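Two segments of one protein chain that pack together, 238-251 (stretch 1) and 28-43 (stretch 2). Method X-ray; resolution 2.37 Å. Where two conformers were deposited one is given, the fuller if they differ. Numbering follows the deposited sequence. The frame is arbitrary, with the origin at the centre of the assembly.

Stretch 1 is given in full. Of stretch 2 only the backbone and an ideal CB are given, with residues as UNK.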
ATOM      1  N   ASN B 238      18.379  -7.257 -17.751  1.00 73.38           N
ATOM      2  CA  ASN B 238      18.711  -8.579 -18.300  1.00 72.21           C
ATOM      3  C   ASN B 238      17.692  -9.637 -18.029  1.00 70.33           C
ATOM      4  O   ASN B 238      17.607 -10.119 -16.921  1.00 70.73           O
ATOM      5  CB  ASN B 238      20.033  -9.084 -17.723  1.00 74.57           C
ATOM      6  CG  ASN B 238      20.658 -10.227 -18.555  1.00 72.60           C
ATOM      7  OD1 ASN B 238      19.989 -11.154 -19.005  1.00 66.42           O
ATOM      8  ND2 ASN B 238      21.948 -10.160 -18.722  1.00 72.68           N
ATOM      9  N   LEU B 239      16.981 -10.072 -19.054  1.00 68.53           N
ATOM     10  CA  LEU B 239      15.973 -11.065 -18.807  1.00 67.41           C
ATOM     11  C   LEU B 239      16.524 -12.410 -18.333  1.00 68.21           C
ATOM     12  O   LEU B 239      15.869 -13.091 -17.567  1.00 67.10           O
ATOM     13  CB  LEU B 239      15.057 -11.257 -20.006  1.00 66.71           C
ATOM     14  CG  LEU B 239      13.653 -11.106 -19.435  1.00 66.47           C
ATOM     15  CD1 LEU B 239      12.699 -10.764 -20.537  1.00 69.37           C
ATOM     16  CD2 LEU B 239      13.160 -12.330 -18.679  1.00 68.58           C
ATOM     17  N   ASP B 240      17.705 -12.800 -18.782  1.00 68.82           N
ATOM     18  CA  ASP B 240      18.216 -14.109 -18.394  1.00 70.49           C
ATOM     19  C   ASP B 240      18.583 -14.145 -16.909  1.00 71.36           C
ATOM     20  O   ASP B 240      18.531 -15.200 -16.272  1.00 72.39           O
ATOM     21  CB  ASP B 240      19.456 -14.504 -19.245  1.00 72.24           C
ATOM     22  CG  ASP B 240      19.235 -14.310 -20.746  1.00 70.10           C
ATOM     23  OD1 ASP B 240      20.114 -13.724 -21.404  1.00 71.11           O
ATOM     24  OD2 ASP B 240      18.174 -14.709 -21.276  1.00 68.27           O
ATOM     25  N   ILE B 241      19.004 -12.991 -16.396  1.00 71.55           N
ATOM     26  CA  ILE B 241      19.370 -12.816 -14.994  1.00 72.32           C
ATOM     27  C   ILE B 241      18.039 -12.785 -14.195  1.00 69.33           C
ATOM     28  O   ILE B 241      17.882 -13.526 -13.225  1.00 68.51           O
ATOM     29  CB  ILE B 241      20.251 -11.519 -14.763  1.00 73.48           C
ATOM     30  CG1 ILE B 241      21.529 -11.553 -15.580  1.00 76.82           C
ATOM     31  CG2 ILE B 241      20.661 -11.358 -13.318  1.00 75.74           C
ATOM     32  CD1 ILE B 241      22.445 -10.322 -15.381  1.00 81.54           C
ATOM     33  N   ILE B 242      17.073 -11.978 -14.628  1.00 67.17           N
ATOM     34  CA  ILE B 242      15.774 -11.961 -13.942  1.00 65.80           C
ATOM     35  C   ILE B 242      15.246 -13.360 -13.810  1.00 66.58           C
ATOM     36  O   ILE B 242      14.830 -13.778 -12.753  1.00 67.09           O
ATOM     37  CB  ILE B 242      14.707 -11.164 -14.671  1.00 63.44           C
ATOM     38  CG1 ILE B 242      15.143  -9.709 -14.815  1.00 64.26           C
ATOM     39  CG2 ILE B 242      13.420 -11.233 -13.897  1.00 60.12           C
ATOM     40  CD1 ILE B 242      14.214  -8.892 -15.699  1.00 63.71           C
HETATM   41  N   MSE B 243      15.273 -14.080 -14.908  1.00 68.22           N
HETATM   42  CA  MSE B 243      14.890 -15.476 -14.964  1.00 70.09           C
HETATM   43  C   MSE B 243      15.709 -16.384 -14.012  1.00 71.82           C
HETATM   44  O   MSE B 243      15.138 -17.191 -13.283  1.00 72.03           O
HETATM   45  CB  MSE B 243      15.072 -15.939 -16.408  1.00 71.65           C
HETATM   46  CG  MSE B 243      14.050 -16.883 -16.922  1.00 75.91           C
HETATM   47 SE   MSE B 243      12.325 -16.018 -17.158  0.65 86.16          SE
HETATM   48  CE  MSE B 243      11.547 -17.614 -18.005  1.00 84.34           C
ATOM     49  N   LYS B 244      17.040 -16.282 -14.044  1.00 73.09           N
ATOM     50  CA  LYS B 244      17.893 -17.161 -13.225  1.00 74.84           C
ATOM     51  C   LYS B 244      17.599 -16.996 -11.722  1.00 73.98           C
ATOM     52  O   LYS B 244      17.529 -17.977 -10.989  1.00 75.06           O
ATOM     53  CB  LYS B 244      19.402 -16.976 -13.558  1.00 76.89           C
ATOM     54  CG  LYS B 244      20.397 -17.153 -12.376  1.00 79.17           C
ATOM     55  CD  LYS B 244      21.831 -16.712 -12.729  1.00 83.39           C
ATOM     56  CE  LYS B 244      22.538 -16.060 -11.549  1.00 84.48           C
ATOM     57  NZ  LYS B 244      23.985 -16.438 -11.537  1.00 86.24           N
ATOM     58  N   ASP B 245      17.430 -15.753 -11.289  1.00 72.88           N
ATOM     59  CA  ASP B 245      17.094 -15.406  -9.910  1.00 72.84           C
ATOM     60  C   ASP B 245      15.695 -15.889  -9.487  1.00 71.76           C
ATOM     61  O   ASP B 245      15.458 -16.137  -8.311  1.00 72.73           O
ATOM     62  CB  ASP B 245      17.119 -13.896  -9.749  1.00 71.25           C
ATOM     63  CG  ASP B 245      18.491 -13.329  -9.794  1.00 75.22           C
ATOM     64  OD1 ASP B 245      19.455 -14.118  -9.881  1.00 79.06           O
ATOM     65  OD2 ASP B 245      18.614 -12.083  -9.745  1.00 76.11           O
ATOM     66  N   ILE B 246      14.774 -15.992 -10.441  1.00 70.26           N
ATOM     67  CA  ILE B 246      13.449 -16.506 -10.176  1.00 69.68           C
ATOM     68  C   ILE B 246      13.412 -18.027 -10.178  1.00 72.91           C
ATOM     69  O   ILE B 246      12.361 -18.636  -9.992  1.00 72.82           O
ATOM     70  CB  ILE B 246      12.438 -15.992 -11.196  1.00 66.55           C
ATOM     71  CG1 ILE B 246      12.133 -14.533 -10.952  1.00 63.67           C
ATOM     72  CG2 ILE B 246      11.175 -16.763 -11.122  1.00 64.50           C
ATOM     73  CD1 ILE B 246      11.389 -13.905 -12.092  1.00 63.83           C
ATOM     74  N   GLU B 247      14.538 -18.663 -10.404  1.00 76.98           N
ATOM     75  CA  GLU B 247      14.517 -20.098 -10.309  1.00 80.84           C
ATOM     76  C   GLU B 247      15.421 -20.520  -9.166  1.00 83.64           C
ATOM     77  O   GLU B 247      15.492 -21.713  -8.787  1.00 85.00           O
ATOM     78  CB  GLU B 247      14.902 -20.735 -11.642  1.00 82.62           C
ATOM     79  CG  GLU B 247      14.422 -22.183 -11.720  1.00 87.80           C
ATOM     80  CD  GLU B 247      14.228 -22.692 -13.131  1.00 92.71           C
ATOM     81  OE1 GLU B 247      14.872 -22.134 -14.061  1.00 95.76           O
ATOM     82  OE2 GLU B 247      13.437 -23.660 -13.294  1.00 93.51           O
ATOM     83  N   GLU B 248      16.112 -19.508  -8.635  1.00 84.47           N
ATOM     84  CA  GLU B 248      16.874 -19.631  -7.398  1.00 87.13           C
ATOM     85  C   GLU B 248      15.835 -19.635  -6.276  1.00 84.64           C
ATOM     86  O   GLU B 248      15.889 -20.424  -5.342  1.00 86.21           O
ATOM     87  CB  GLU B 248      17.831 -18.442  -7.246  1.00 88.24           C
ATOM     88  CG  GLU B 248      18.973 -18.635  -6.243  1.00 94.22           C
ATOM     89  CD  GLU B 248      20.294 -17.946  -6.694  1.00101.98           C
ATOM     90  OE1 GLU B 248      20.271 -17.079  -7.624  1.00103.46           O
ATOM     91  OE2 GLU B 248      21.366 -18.287  -6.132  1.00104.76           O
ATOM     92  N   ILE B 249      14.857 -18.768  -6.406  1.00 81.07           N
ATOM     93  CA  ILE B 249      13.844 -18.652  -5.392  1.00 78.24           C
ATOM     94  C   ILE B 249      12.982 -19.920  -5.299  1.00 78.31           C
ATOM     95  O   ILE B 249      12.658 -20.343  -4.204  1.00 79.65           O
ATOM     96  CB  ILE B 249      13.083 -17.355  -5.586  1.00 75.58           C
ATOM     97  CG1 ILE B 249      14.056 -16.184  -5.376  1.00 74.72           C
ATOM     98  CG2 ILE B 249      11.859 -17.250  -4.645  1.00 74.02           C
ATOM     99  CD1 ILE B 249      13.544 -14.813  -5.830  1.00 71.14           C
ATOM    100  N   PHE B 250      12.687 -20.586  -6.409  1.00 77.51           N
ATOM    101  CA  PHE B 250      11.729 -21.700  -6.379  1.00 76.30           C
ATOM    102  C   PHE B 250      12.289 -23.120  -6.562  1.00 78.62           C
ATOM    103  O   PHE B 250      11.572 -23.996  -7.043  1.00 78.67           O
ATOM    104  CB  PHE B 250      10.618 -21.481  -7.426  1.00 74.09           C
ATOM    105  CG  PHE B 250       9.659 -20.347  -7.113  1.00 71.09           C
ATOM    106  CD1 PHE B 250       8.740 -20.443  -6.050  1.00 70.28           C
ATOM    107  CD2 PHE B 250       9.633 -19.214  -7.912  1.00 67.99           C
ATOM    108  CE1 PHE B 250       7.852 -19.407  -5.770  1.00 67.35           C
ATOM    109  CE2 PHE B 250       8.738 -18.180  -7.656  1.00 67.06           C
ATOM    110  CZ  PHE B 250       7.842 -18.269  -6.582  1.00 66.58           C
ATOM    111  N   LYS B 251      13.532 -23.378  -6.173  1.00 80.51           N
ATOM    112  CA  LYS B 251      14.061 -24.746  -6.223  1.00 82.75           C
ATOM    113  C   LYS B 251      13.324 -25.722  -5.272  1.00 83.35           C
ATOM    114  O   LYS B 251      13.439 -26.966  -5.365  1.00 84.42           O
ATOM    115  CB  LYS B 251      15.549 -24.746  -5.886  1.00 86.08           C
ATOM    116  CG  LYS B 251      16.256 -23.383  -5.922  1.00 85.43           C
ATOM    117  CD  LYS B 251      17.634 -23.524  -5.229  1.00 92.49           C
ATOM    118  CE  LYS B 251      18.332 -22.188  -4.971  1.00 92.57           C
ATOM    119  NZ  LYS B 251      19.071 -22.224  -3.688  1.00 92.91           N
ATOM    120  N   UNK B  28       8.384  -3.623 -22.357  1.00 57.85           N
ATOM    121  CA  UNK B  28       8.966  -4.656 -23.191  0.60 57.76           C
ATOM    122  C   UNK B  28       9.584  -5.789 -22.362  1.00 57.58           C
ATOM    123  O   UNK B  28       9.578  -6.947 -22.789  1.00 57.19           O
ATOM    124  CB  UNK B  28      10.024  -4.042 -24.111  0.60 57.76           C
ATOM    125  N   UNK B  29      10.078  -5.472 -21.170  1.00 57.36           N
ATOM    126  CA  UNK B  29      10.651  -6.498 -20.274  1.00 57.59           C
ATOM    127  C   UNK B  29       9.551  -7.337 -19.628  1.00 57.18           C
ATOM    128  O   UNK B  29       9.751  -8.524 -19.339  1.00 58.39           O
ATOM    129  CB  UNK B  29      11.509  -5.845 -19.189  1.00 57.59           C
ATOM    130  N   UNK B  30       8.411  -6.691 -19.382  1.00 55.50           N
ATOM    131  CA  UNK B  30       7.211  -7.356 -18.865  1.00 54.35           C
ATOM    132  C   UNK B  30       6.689  -8.289 -19.958  1.00 53.83           C
ATOM    133  O   UNK B  30       6.435  -9.452 -19.694  1.00 53.46           O
ATOM    134  CB  UNK B  30       6.144  -6.343 -18.445  1.00 54.35           C
ATOM    135  N   UNK B  31       6.616  -7.798 -21.194  1.00 54.33           N
ATOM    136  CA  UNK B  31       6.274  -8.635 -22.355  1.00 55.29           C
ATOM    137  C   UNK B  31       7.211  -9.844 -22.544  1.00 54.87           C
ATOM    138  O   UNK B  31       6.782 -10.962 -22.690  1.00 54.24           O
ATOM    139  CB  UNK B  31       6.299  -7.777 -23.622  1.00 55.29           C
ATOM    140  N   UNK B  32       8.502  -9.622 -22.518  1.00 55.98           N
ATOM    141  CA  UNK B  32       9.401 -10.738 -22.756  1.00 57.28           C
ATOM    142  C   UNK B  32       9.315 -11.711 -21.594  1.00 57.59           C
ATOM    143  O   UNK B  32       9.381 -12.918 -21.790  1.00 58.81           O
ATOM    144  CB  UNK B  32      10.839 -10.252 -22.952  1.00 57.28           C
ATOM    145  N   UNK B  33       9.140 -11.182 -20.385  1.00 57.82           N
ATOM    146  CA  UNK B  33       8.869 -12.014 -19.204  1.00 57.85           C
ATOM    147  C   UNK B  33       7.683 -12.954 -19.443  1.00 57.16           C
ATOM    148  O   UNK B  33       7.805 -14.162 -19.305  1.00 56.75           O
ATOM    149  CB  UNK B  33       8.595 -11.130 -17.985  1.00 57.85           C
ATOM    150  N   UNK B  34       6.532 -12.371 -19.754  1.00 57.03           N
ATOM    151  CA  UNK B  34       5.281 -13.131 -19.930  1.00 57.41           C
ATOM    152  C   UNK B  34       5.427 -14.228 -20.973  1.00 58.95           C
ATOM    153  O   UNK B  34       4.997 -15.346 -20.775  1.00 59.25           O
ATOM    154  CB  UNK B  34       4.141 -12.193 -20.331  1.00 57.41           C
ATOM    155  N   UNK B  35       6.085 -13.908 -22.074  1.00 59.98           N
ATOM    156  CA  UNK B  35       6.269 -14.885 -23.097  1.00 62.12           C
ATOM    157  C   UNK B  35       7.098 -16.055 -22.604  1.00 62.65           C
ATOM    158  O   UNK B  35       7.043 -17.131 -23.195  1.00 64.35           O
ATOM    159  CB  UNK B  35       6.921 -14.243 -24.324  1.00 62.12           C
ATOM    160  N   UNK B  36       7.877 -15.867 -21.544  1.00 61.34           N
ATOM    161  CA  UNK B  36       8.725 -16.952 -21.066  1.00 62.09           C
ATOM    162  C   UNK B  36       8.131 -17.654 -19.841  1.00 61.46           C
ATOM    163  O   UNK B  36       8.738 -18.513 -19.215  1.00 62.92           O
ATOM    164  CB  UNK B  36      10.118 -16.414 -20.732  1.00 62.09           C
ATOM    165  N   UNK B  37       6.904 -17.299 -19.514  1.00 59.87           N
ATOM    166  CA  UNK B  37       6.287 -17.774 -18.286  1.00 59.18           C
ATOM    167  C   UNK B  37       6.126 -19.300 -18.308  1.00 60.99           C
ATOM    168  O   UNK B  37       6.305 -19.960 -17.300  1.00 61.60           O
ATOM    169  CB  UNK B  37       4.930 -17.098 -18.081  1.00 59.18           C
ATOM    170  N   UNK B  38       5.762 -19.835 -19.460  1.00 62.79           N
ATOM    171  CA  UNK B  38       5.683 -21.290 -19.661  1.00 66.04           C
ATOM    172  C   UNK B  38       6.937 -22.053 -19.266  1.00 68.22           C
ATOM    173  O   UNK B  38       6.833 -23.163 -18.797  1.00 70.41           O
ATOM    174  CB  UNK B  38       5.375 -21.584 -21.131  1.00 66.04           C
ATOM    175  N   UNK B  39       8.114 -21.469 -19.437  1.00 68.97           N
ATOM    176  CA  UNK B  39       9.339 -22.167 -19.024  1.00 71.29           C
ATOM    177  C   UNK B  39       9.860 -21.783 -17.656  1.00 70.44           C
ATOM    178  O   UNK B  39      10.930 -22.255 -17.271  1.00 72.19           O
ATOM    179  CB  UNK B  39      10.442 -21.911 -20.053  1.00 71.29           C
ATOM    180  N   UNK B  40       9.153 -20.930 -16.924  1.00 67.28           N
ATOM    181  CA  UNK B  40       9.619 -20.590 -15.575  1.00 67.31           C
ATOM    182  C   UNK B  40       8.939 -21.521 -14.585  1.00 67.13           C
ATOM    183  O   UNK B  40       7.898 -22.062 -14.908  1.00 67.46           O
ATOM    184  CB  UNK B  40       9.331 -19.127 -15.234  1.00 67.31           C
ATOM    185  N   UNK B  41       9.486 -21.690 -13.366  1.00 67.44           N
ATOM    186  CA  UNK B  41       8.820 -22.635 -12.468  1.00 67.16           C
ATOM    187  C   UNK B  41       7.595 -22.034 -11.726  1.00 64.87           C
ATOM    188  O   UNK B  41       7.018 -22.670 -10.831  1.00 65.78           O
ATOM    189  CB  UNK B  41       9.835 -23.147 -11.444  1.00 67.16           C
ATOM    190  N   UNK B  42       7.169 -20.846 -12.134  1.00 62.70           N
ATOM    191  CA  UNK B  42       5.988 -20.176 -11.560  1.00 59.61           C
ATOM    192  C   UNK B  42       4.697 -20.738 -12.156  1.00 60.23           C
ATOM    193  O   UNK B  42       4.554 -20.823 -13.386  1.00 60.09           O
ATOM    194  CB  UNK B  42       6.059 -18.667 -11.800  1.00 59.61           C
ATOM    195  N   UNK B  43       3.754 -21.094 -11.281  1.00 59.96           N
ATOM    196  CA  UNK B  43       2.506 -21.733 -11.673  1.00 59.82           C
ATOM    197  C   UNK B  43       1.400 -20.691 -11.841  1.00 57.75           C
ATOM    198  O   UNK B  43       0.544 -20.824 -12.726  1.00 57.76           O
ATOM    199  CB  UNK B  43       2.096 -22.785 -10.640  1.00 59.82           C
TER

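Position 28 lies in a helix that begins earlier in the chain, and its ideal CB has nothing of stretch 1 within 5.5 Å. Almost any helix-compatible side chain would do; the residue is Gln28.

Position 29 points sideways, with its ideal CB 5.2 Å from Leu239 CD1 and 5.4 Å from Ile242 CD1. That spacing suits valine, threonine or isoleucine, whose gamma carbon can close the gap. Thr29 is found. Its CG2 lies 3.8 Å from Ile242 CD1, while its OG1 is hydrogen-bonded to a residue just outside the stretch.

Positions 30 and 31 point away, so stretch 1 makes no demand on them; they are Ser30 and Glu31.

Position 32 is the most restrictive of the helix. Its CB points toward stretch 1 and the ideal CB is already 3.1 Å from Leu239 CD1, a tight approach. Alanine or glycine suits best, alanine being the better helix former. Ala32 is deposited, its CB 3.1 Å from Leu239 CD1, so the leucine methyl rests directly on it.

Position 33 points sideways, its ideal CB 4.8 Å from Leu239 CD2. Met243 and Ile246 offer an apolar surface further along stretch 1, which a long or wide apolar side chain could reach: leucine, methionine or phenylalanine. Phe33, with chi1 t, does so. Its CE1 lies 3.9 Å from Ile246 CD1, and the selenium of Met243, present as selenomethionine, sits at the ring edge, SE to Phe33 CD1 being 4.4 Å.

Positions 34 and 35 are out of reach of stretch 1 and carry Leu34 and Gln35.

Position 36 points toward stretch 1, its ideal CB 3.3 Å from Met243 CE. Some 8.2 Å from the ideal CB, in a different direction from that methyl, lies Asp240 OD2, so a long side chain, positive at its tip, could reach it: arginine or lysine. Arg36 does. Its CB is 3.4 Å from Met243 CE, and NH1 donates to Asp240 OD2 at 3.2 Å in a salt bridge, with the carboxylate oxygen near the guanidinium plane.

Positions 37 and 38 point away and hold Leu37 and Asp38. Position 39 looks sideways, its ideal CB 4.9 Å from Met243 CE, and tolerates polar residues such as Gln39.

At position 40 the ideal CB is 3.9 Å from Met243 CE; alanine or serine would make the contact with CB alone, though larger residues could be turned aside. Ser40 fits: its CB packs on that methyl, and OG donates to Leu37 O at 3.0 Å, back to the first residue of the 3-10 segment.

Position 41 points toward stretch 1, its phi of -82° compatible with proline, its ideal CB 4.1 Å from Glu247 OE2 and 4.4 Å from Phe250 CB. Proline, valine or another compact apolar residue would suit the Phe250 side; lysine or arginine could answer the carboxylate. Pro41 places CG 3.7 Å from Glu247 CG and 4.0 Å from Phe250 CB.

Position 42 points sideways, but Ile246 and the Phe250 ring invite a branched or long apolar chain. Ile42 reaches both: CD1 to Ile246 CG2 is 3.5 Å, CG1 to Phe250 CE2 3.8 Å.

Position 43 is out of reach; it is Asp43.

Stretch 2 28-43: QTSEAFLQRLDQSPID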
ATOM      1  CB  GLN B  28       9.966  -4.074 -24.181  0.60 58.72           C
ATOM      2  CG  GLN B  28      10.651  -5.130 -25.052  0.60 59.55           C
ATOM      3  CD  GLN B  28       9.678  -6.037 -25.821  0.60 57.64           C
ATOM      4  OE1 GLN B  28       8.691  -5.567 -26.394  0.60 58.29           O
ATOM      5  NE2 GLN B  28       9.970  -7.335 -25.843  0.60 54.62           N
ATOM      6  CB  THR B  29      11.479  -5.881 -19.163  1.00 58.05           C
ATOM      7  OG1 THR B  29      12.290  -4.820 -19.702  1.00 58.17           O
ATOM      8  CG2 THR B  29      12.377  -6.968 -18.442  1.00 58.08           C
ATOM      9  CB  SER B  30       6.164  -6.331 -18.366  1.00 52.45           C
ATOM     10  OG  SER B  30       6.479  -5.857 -17.046  1.00 52.72           O
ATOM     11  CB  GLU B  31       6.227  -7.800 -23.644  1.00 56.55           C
ATOM     12  CG  GLU B  31       5.836  -8.632 -24.902  1.00 61.90           C
ATOM     13  CD  GLU B  31       5.179  -7.809 -26.013  1.00 67.26           C
ATOM     14  OE1 GLU B  31       4.639  -6.729 -25.713  1.00 70.07           O
ATOM     15  OE2 GLU B  31       5.199  -8.237 -27.191  1.00 72.08           O
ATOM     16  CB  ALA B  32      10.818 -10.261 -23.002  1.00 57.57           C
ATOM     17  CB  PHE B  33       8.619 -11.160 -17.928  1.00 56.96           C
ATOM     18  CG  PHE B  33       8.356 -11.992 -16.671  1.00 56.81           C
ATOM     19  CD1 PHE B  33       9.240 -12.984 -16.274  1.00 59.42           C
ATOM     20  CD2 PHE B  33       7.250 -11.774 -15.895  1.00 58.42           C
ATOM     21  CE1 PHE B  33       9.006 -13.757 -15.143  1.00 59.92           C
ATOM     22  CE2 PHE B  33       7.014 -12.550 -14.736  1.00 59.99           C
ATOM     23  CZ  PHE B  33       7.891 -13.546 -14.389  1.00 60.28           C
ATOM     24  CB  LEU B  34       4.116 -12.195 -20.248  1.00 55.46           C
ATOM     25  CG  LEU B  34       3.729 -11.359 -18.993  1.00 56.93           C
ATOM     26  CD1 LEU B  34       2.738 -10.211 -19.276  1.00 56.00           C
ATOM     27  CD2 LEU B  34       3.193 -12.251 -17.898  1.00 56.30           C
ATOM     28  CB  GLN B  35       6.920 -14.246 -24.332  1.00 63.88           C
ATOM     29  CG  GLN B  35       6.087 -13.138 -24.963  1.00 67.39           C
ATOM     30  CD  GLN B  35       4.900 -13.645 -25.798  1.00 74.10           C
ATOM     31  OE1 GLN B  35       4.197 -14.606 -25.439  1.00 77.05           O
ATOM     32  NE2 GLN B  35       4.662 -12.970 -26.916  1.00 76.75           N
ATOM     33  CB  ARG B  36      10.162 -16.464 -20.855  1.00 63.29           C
ATOM     34  CG  ARG B  36      11.024 -16.441 -22.149  1.00 65.06           C
ATOM     35  CD  ARG B  36      12.297 -15.597 -22.013  1.00 67.52           C
ATOM     36  NE  ARG B  36      13.313 -16.310 -21.243  1.00 74.17           N
ATOM     37  CZ  ARG B  36      14.597 -15.962 -21.143  1.00 76.82           C
ATOM     38  NH1 ARG B  36      15.065 -14.887 -21.768  1.00 77.83           N
ATOM     39  NH2 ARG B  36      15.418 -16.701 -20.415  1.00 77.65           N
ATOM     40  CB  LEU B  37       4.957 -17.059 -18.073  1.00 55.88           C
ATOM     41  CG  LEU B  37       4.324 -17.110 -16.704  1.00 56.51           C
ATOM     42  CD1 LEU B  37       5.350 -16.557 -15.638  1.00 53.05           C
ATOM     43  CD2 LEU B  37       3.002 -16.324 -16.721  1.00 52.53           C
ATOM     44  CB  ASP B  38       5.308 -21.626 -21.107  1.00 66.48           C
ATOM     45  CG  ASP B  38       3.830 -21.434 -21.371  1.00 65.61           C
ATOM     46  OD1 ASP B  38       3.078 -21.211 -20.403  1.00 63.14           O
ATOM     47  OD2 ASP B  38       3.423 -21.496 -22.543  1.00 66.73           O
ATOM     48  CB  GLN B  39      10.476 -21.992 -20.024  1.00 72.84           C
ATOM     49  CG  GLN B  39      10.131 -22.305 -21.460  1.00 76.06           C
ATOM     50  CD  GLN B  39      10.349 -21.056 -22.300  1.00 80.56           C
ATOM     51  OE1 GLN B  39      11.492 -20.680 -22.604  1.00 79.26           O
ATOM     52  NE2 GLN B  39       9.244 -20.369 -22.628  1.00 79.99           N
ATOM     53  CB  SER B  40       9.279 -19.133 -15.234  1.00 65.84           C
ATOM     54  OG  SER B  40       7.886 -19.007 -14.995  1.00 64.23           O
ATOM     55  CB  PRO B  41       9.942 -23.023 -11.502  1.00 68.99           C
ATOM     56  CG  PRO B  41      10.768 -21.785 -11.393  1.00 68.52           C
ATOM     57  CD  PRO B  41      10.591 -20.989 -12.686  1.00 67.78           C
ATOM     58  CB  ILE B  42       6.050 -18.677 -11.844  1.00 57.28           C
ATOM     59  CG1 ILE B  42       7.316 -18.090 -11.205  1.00 56.28           C
ATOM     60  CG2 ILE B  42       4.768 -17.972 -11.411  1.00 53.82           C
ATOM     61  CD1 ILE B  42       7.688 -16.711 -11.732  1.00 52.75           C
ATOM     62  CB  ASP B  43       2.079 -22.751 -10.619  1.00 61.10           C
ATOM     63  CG  ASP B  43       3.093 -23.863 -10.434  1.00 65.89           C
ATOM     64  OD1 ASP B  43       3.628 -24.369 -11.451  1.00 71.42           O
ATOM     65  OD2 ASP B  43       3.342 -24.255  -9.271  1.00 69.51           O
TER
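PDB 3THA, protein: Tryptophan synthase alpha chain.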